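Local coordinates for protein probable fimbrial chaperone YadV (Escherichia coli K-12, PDB 5GHU) that probably acts as a periplasmic chaperone that helps pilin subunits fold and assemble into fimbriae, at residues L127-F141 and R152-S164. Sequence-based numbering, arbitrary orientation. Where two conformers were deposited one is given.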
loop_
_atom_site.group_PDB
_atom_site.type_symbol
_atom_site.label_atom_id
_atom_site.label_comp_id
_atom_site.label_asym_id
_atom_site.label_seq_id
_atom_site.Cartn_x
_atom_site.Cartn_y
_atom_site.Cartn_z
ATOM N N LEU A 127 -6.131 2.628 -17.940
ATOM C CA LEU A 127 -4.849 3.314 -17.778
ATOM C C LEU A 127 -3.773 2.710 -18.672
ATOM O O LEU A 127 -3.784 1.498 -18.965
ATOM C CB LEU A 127 -4.392 3.256 -16.343
ATOM C CG LEU A 127 -5.345 3.942 -15.329
ATOM C CD1 LEU A 127 -4.799 3.723 -13.940
ATOM C CD2 LEU A 127 -5.409 5.435 -15.608
ATOM N N LYS A 128 -2.869 3.575 -19.136
ATOM C CA LYS A 128 -1.770 3.140 -19.974
ATOM C C LYS A 128 -0.860 2.175 -19.218
ATOM O O LYS A 128 -0.523 2.410 -18.066
ATOM C CB LYS A 128 -0.956 4.382 -20.388
ATOM C CG LYS A 128 0.244 4.061 -21.244
ATOM C CD LYS A 128 1.105 5.307 -21.424
ATOM C CE LYS A 128 2.295 5.012 -22.339
ATOM N NZ LYS A 128 3.172 3.950 -21.779
ATOM N N GLY A 129 -0.459 1.106 -19.891
ATOM C CA GLY A 129 0.538 0.254 -19.270
ATOM C C GLY A 129 -0.078 -0.668 -18.232
ATOM O O GLY A 129 -1.296 -0.723 -18.011
ATOM N N ASN A 130 0.800 -1.393 -17.558
ATOM C CA ASN A 130 0.378 -2.351 -16.562
ATOM C C ASN A 130 0.993 -2.031 -15.218
ATOM O O ASN A 130 2.170 -1.678 -15.150
ATOM C CB ASN A 130 0.824 -3.745 -16.969
ATOM C CG ASN A 130 0.219 -4.139 -18.301
ATOM O OD1 ASN A 130 -1.010 -4.066 -18.501
ATOM N ND2 ASN A 130 1.087 -4.426 -19.264
ATOM N N PRO A 131 0.254 -2.245 -14.128
ATOM C CA PRO A 131 0.817 -1.838 -12.818
ATOM C C PRO A 131 2.046 -2.615 -12.412
ATOM O O PRO A 131 2.951 -2.047 -11.755
ATOM C CB PRO A 131 -0.345 -2.074 -11.809
ATOM C CG PRO A 131 -1.257 -3.093 -12.555
ATOM C CD PRO A 131 -1.163 -2.652 -14.032
ATOM N N SER A 132 2.175 -3.865 -12.793
ATOM C CA SER A 132 3.343 -4.623 -12.362
ATOM C C SER A 132 4.608 -4.190 -13.098
ATOM O O SER A 132 5.727 -4.553 -12.683
ATOM C CB SER A 132 3.103 -6.117 -12.556
ATOM O OG SER A 132 2.136 -6.601 -11.620
ATOM N N GLU A 133 4.458 -3.389 -14.144
ATOM C CA GLU A 133 5.582 -2.866 -14.892
ATOM C C GLU A 133 5.969 -1.434 -14.427
ATOM O O GLU A 133 6.995 -0.885 -14.878
ATOM C CB GLU A 133 5.256 -2.855 -16.396
ATOM C CG GLU A 133 5.110 -4.303 -16.989
ATOM C CD GLU A 133 4.543 -4.296 -18.407
ATOM O OE1 GLU A 133 4.868 -3.399 -19.185
ATOM O OE2 GLU A 133 3.754 -5.187 -18.720
ATOM N N ALA A 134 5.145 -0.837 -13.576
ATOM C CA ALA A 134 5.441 0.517 -13.174
ATOM C C ALA A 134 6.766 0.598 -12.372
ATOM O O ALA A 134 7.460 1.573 -12.514
ATOM C CB ALA A 134 4.263 1.091 -12.346
ATOM N N PRO A 135 7.087 -0.421 -11.563
ATOM C CA PRO A 135 8.371 -0.283 -10.833
ATOM C C PRO A 135 9.535 -0.171 -11.800
ATOM O O PRO A 135 10.512 0.566 -11.506
ATOM C CB PRO A 135 8.457 -1.573 -9.998
ATOM C CG PRO A 135 6.975 -1.905 -9.722
ATOM C CD PRO A 135 6.275 -1.556 -11.064
ATOM N N LEU A 136 9.525 -0.918 -12.922
ATOM C CA LEU A 136 10.590 -0.830 -13.926
ATOM C C LEU A 136 10.677 0.555 -14.547
ATOM O O LEU A 136 11.719 0.974 -15.031
ATOM C CB LEU A 136 10.354 -1.900 -15.039
ATOM C CG LEU A 136 11.145 -1.747 -16.351
ATOM C CD1 LEU A 136 12.694 -1.837 -16.121
ATOM C CD2 LEU A 136 10.713 -2.812 -17.420
ATOM N N ALA A 137 9.518 1.251 -14.620
ATOM C CA ALA A 137 9.483 2.576 -15.220
ATOM C C ALA A 137 10.012 3.688 -14.347
ATOM O O ALA A 137 10.308 4.770 -14.860
ATOM C CB ALA A 137 8.050 2.915 -15.629
ATOM N N LEU A 138 10.151 3.421 -13.062
ATOM C CA LEU A 138 10.719 4.461 -12.148
ATOM C C LEU A 138 12.109 4.869 -12.575
ATOM O O LEU A 138 12.944 4.022 -13.012
ATOM C CB LEU A 138 10.770 3.972 -10.693
ATOM C CG LEU A 138 9.408 3.524 -10.117
ATOM C CD1 LEU A 138 9.603 3.003 -8.648
ATOM C CD2 LEU A 138 8.398 4.727 -10.134
ATOM N N LYS A 139 12.371 6.178 -12.450
ATOM C CA LYS A 139 13.726 6.681 -12.687
ATOM C C LYS A 139 14.352 7.098 -11.373
ATOM O O LYS A 139 13.738 7.787 -10.554
ATOM C CB LYS A 139 13.695 7.881 -13.652
ATOM C CG LYS A 139 13.005 7.541 -14.975
ATOM C CD LYS A 139 13.769 6.423 -15.623
ATOM C CE LYS A 139 13.298 6.152 -17.042
ATOM N NZ LYS A 139 13.652 4.752 -17.477
ATOM N N TRP A 140 15.605 6.700 -11.204
ATOM C CA TRP A 140 16.319 6.945 -9.960
ATOM C C TRP A 140 17.502 7.861 -10.127
ATOM O O TRP A 140 18.257 7.771 -11.104
ATOM C CB TRP A 140 16.859 5.596 -9.423
ATOM C CG TRP A 140 15.789 4.554 -9.183
ATOM C CD1 TRP A 140 15.120 3.785 -10.143
ATOM C CD2 TRP A 140 15.251 4.160 -7.916
ATOM N NE1 TRP A 140 14.230 2.966 -9.513
ATOM C CE2 TRP A 140 14.282 3.154 -8.163
ATOM C CE3 TRP A 140 15.542 4.534 -6.575
ATOM C CZ2 TRP A 140 13.543 2.576 -7.159
ATOM C CZ3 TRP A 140 14.802 3.929 -5.543
ATOM C CH2 TRP A 140 13.834 2.944 -5.834
ATOM N N PHE A 141 17.667 8.775 -9.167
ATOM C CA PHE A 141 18.739 9.785 -9.174
ATOM C C PHE A 141 19.324 10.002 -7.807
ATOM O O PHE A 141 18.609 9.901 -6.799
ATOM C CB PHE A 141 18.171 11.167 -9.632
ATOM C CG PHE A 141 17.472 11.100 -10.945
ATOM C CD1 PHE A 141 16.131 10.720 -11.022
ATOM C CD2 PHE A 141 18.178 11.337 -12.102
ATOM C CE1 PHE A 141 15.508 10.641 -12.220
ATOM C CE2 PHE A 141 17.536 11.319 -13.314
ATOM C CZ PHE A 141 16.207 10.949 -13.373
ATOM N N ARG A 152 16.431 10.553 -5.330
ATOM C CA ARG A 152 15.165 11.102 -5.835
ATOM C C ARG A 152 14.617 10.130 -6.875
ATOM O O ARG A 152 15.351 9.674 -7.774
ATOM C CB ARG A 152 15.379 12.482 -6.429
ATOM C CG ARG A 152 14.099 13.133 -7.021
ATOM C CD ARG A 152 13.907 12.902 -8.524
ATOM N NE ARG A 152 14.929 13.624 -9.293
ATOM C CZ ARG A 152 14.866 13.812 -10.624
ATOM N NH1 ARG A 152 13.819 13.356 -11.334
ATOM N NH2 ARG A 152 15.843 14.501 -11.239
ATOM N N VAL A 153 13.357 9.790 -6.733
ATOM C CA VAL A 153 12.747 8.752 -7.550
ATOM C C VAL A 153 11.545 9.389 -8.259
ATOM O O VAL A 153 10.779 10.121 -7.627
ATOM C CB VAL A 153 12.279 7.569 -6.704
ATOM C CG1 VAL A 153 11.872 6.346 -7.607
ATOM C CG2 VAL A 153 13.412 7.121 -5.751
ATOM N N THR A 154 11.432 9.137 -9.560
ATOM C CA THR A 154 10.356 9.755 -10.368
ATOM C C THR A 154 9.510 8.650 -10.955
ATOM O O THR A 154 10.048 7.741 -11.580
ATOM C CB THR A 154 10.965 10.586 -11.459
ATOM O OG1 THR A 154 11.592 11.738 -10.862
ATOM C CG2 THR A 154 9.911 11.119 -12.427
ATOM N N ASN A 155 8.198 8.771 -10.769
ATOM C CA ASN A 155 7.216 7.794 -11.298
ATOM C C ASN A 155 6.462 8.415 -12.452
ATOM O O ASN A 155 5.641 9.296 -12.206
ATOM C CB ASN A 155 6.257 7.440 -10.177
ATOM C CG ASN A 155 5.208 6.401 -10.604
ATOM O OD1 ASN A 155 5.157 5.958 -11.732
ATOM N ND2 ASN A 155 4.422 5.993 -9.622
ATOM N N PRO A 156 6.749 8.001 -13.660
ATOM C CA PRO A 156 6.100 8.580 -14.859
ATOM C C PRO A 156 4.777 7.898 -15.220
ATOM O O PRO A 156 4.214 8.232 -16.291
ATOM C CB PRO A 156 7.132 8.331 -15.967
ATOM C CG PRO A 156 7.723 6.969 -15.566
ATOM C CD PRO A 156 7.784 6.971 -14.017
ATOM N N THR A 157 4.313 7.018 -14.352
ATOM C CA THR A 157 3.146 6.157 -14.705
ATOM C C THR A 157 1.885 6.619 -13.942
ATOM O O THR A 157 1.966 7.321 -12.892
ATOM C CB THR A 157 3.357 4.657 -14.367
ATOM O OG1 THR A 157 3.157 4.436 -12.970
ATOM C CG2 THR A 157 4.753 4.191 -14.753
ATOM N N PRO A 158 0.729 6.100 -14.346
ATOM C CA PRO A 158 -0.512 6.355 -13.565
ATOM C C PRO A 158 -0.773 5.438 -12.399
ATOM O O PRO A 158 -1.846 5.496 -11.815
ATOM C CB PRO A 158 -1.630 6.167 -14.618
ATOM C CG PRO A 158 -0.999 5.135 -15.605
ATOM C CD PRO A 158 0.482 5.528 -15.691
ATOM N N TYR A 159 0.226 4.634 -12.016
ATOM C CA TYR A 159 0.096 3.669 -10.936
ATOM C C TYR A 159 0.976 4.004 -9.742
ATOM O O TYR A 159 2.099 4.509 -9.912
ATOM C CB TYR A 159 0.509 2.255 -11.414
ATOM C CG TYR A 159 -0.270 1.782 -12.613
ATOM C CD1 TYR A 159 -1.589 1.360 -12.436
ATOM C CD2 TYR A 159 0.308 1.752 -13.890
ATOM C CE1 TYR A 159 -2.335 0.888 -13.543
ATOM C CE2 TYR A 159 -0.430 1.241 -15.014
ATOM C CZ TYR A 159 -1.740 0.825 -14.794
ATOM O OH TYR A 159 -2.554 0.365 -15.838
ATOM N N TYR A 160 0.459 3.740 -8.558
ATOM C CA TYR A 160 1.354 3.710 -7.397
ATOM C C TYR A 160 2.388 2.620 -7.569
ATOM O O TYR A 160 2.111 1.528 -8.135
ATOM C CB TYR A 160 0.584 3.434 -6.077
ATOM C CG TYR A 160 -0.266 4.579 -5.661
ATOM C CD1 TYR A 160 -1.525 4.801 -6.214
ATOM C CD2 TYR A 160 0.232 5.504 -4.788
ATOM C CE1 TYR A 160 -2.284 5.903 -5.841
ATOM C CE2 TYR A 160 -0.555 6.647 -4.411
ATOM C CZ TYR A 160 -1.803 6.792 -4.957
ATOM O OH TYR A 160 -2.538 7.918 -4.606
ATOM N N VAL A 161 3.568 2.889 -6.993
ATOM C CA VAL A 161 4.539 1.809 -6.745
ATOM C C VAL A 161 4.811 1.724 -5.260
ATOM O O VAL A 161 5.077 2.732 -4.594
ATOM C CB VAL A 161 5.872 1.997 -7.505
ATOM C CG1 VAL A 161 6.885 0.877 -7.113
ATOM C CG2 VAL A 161 5.632 1.940 -9.034
ATOM N N SER A 162 4.713 0.480 -4.732
ATOM C CA SER A 162 4.910 0.196 -3.295
ATOM C C SER A 162 6.072 -0.780 -3.177
ATOM O O SER A 162 6.236 -1.625 -4.060
ATOM C CB SER A 162 3.668 -0.481 -2.703
ATOM O OG SER A 162 2.507 0.391 -2.763
ATOM N N PHE A 163 6.833 -0.679 -2.093
ATOM C CA PHE A 163 8.002 -1.570 -1.934
ATOM C C PHE A 163 7.981 -2.344 -0.632
ATOM O O PHE A 163 7.531 -1.840 0.415
ATOM C CB PHE A 163 9.316 -0.746 -1.909
ATOM C CG PHE A 163 9.526 0.150 -3.120
ATOM C CD1 PHE A 163 9.033 1.440 -3.114
ATOM C CD2 PHE A 163 10.169 -0.325 -4.239
ATOM C CE1 PHE A 163 9.211 2.293 -4.249
ATOM C CE2 PHE A 163 10.425 0.498 -5.356
ATOM C CZ PHE A 163 9.940 1.834 -5.354
ATOM N N SER A 164 8.583 -3.531 -0.661
ATOM C CA SER A 164 8.835 -4.207 0.613
ATOM C C SER A 164 10.236 -3.882 1.106
ATOM O O SER A 164 10.438 -3.797 2.306
ATOM C CB SER A 164 8.628 -5.702 0.441
ATOM O OG SER A 164 9.517 -6.232 -0.544
HETATM O O HOH W 1 3.188 -0.826 -9.254
#
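Tyr159 lies wedged between two prolines: Pro131 packs over one face of its ring, with CB 3.9 Å from the ring centroid in a CH-pi contact, while Pro158 CG sits off-centre against the other. Tyr159 CG is anti to its own carbonyl carbon (chi1 -56°), which carries the phenol toward the loop 127-130, where OH donates to Gly129 O at 2.7 Å from above the carbonyl plane. A leucine here would probably leave Gly129 O without its donor and open a gap against Pro131. Farther along, packing stays tight: Leu138 CD1 meets the ring edge of Phe163 at CZ, 3.5 Å away, and reaches Val161 tip to tip, while Val153 CG1 stands over the six-membered ring of Trp140. The face bearing Lys139, Phe141, Arg152 and Thr154 is more solvent-exposed: the end of Lys139 leads away, though the Arg152 guanidinium lies flat on Phe141 (planes at 15°), a cation-pi stack, and NH1 donates to Thr154 OG1, which also bonds Asp187. Lys139-Thr154 and Phe141-Arg152 are antiparallel hydrogen-bonded pairs. Strand 186-191 extends this C-terminal, immunoglobulin-like hairpin beside 150-155; Trp140 and Phe163 meet Phe206 of facing strand 203-209, and Tyr159 touches Arg123 of the N-terminal domain's sheet.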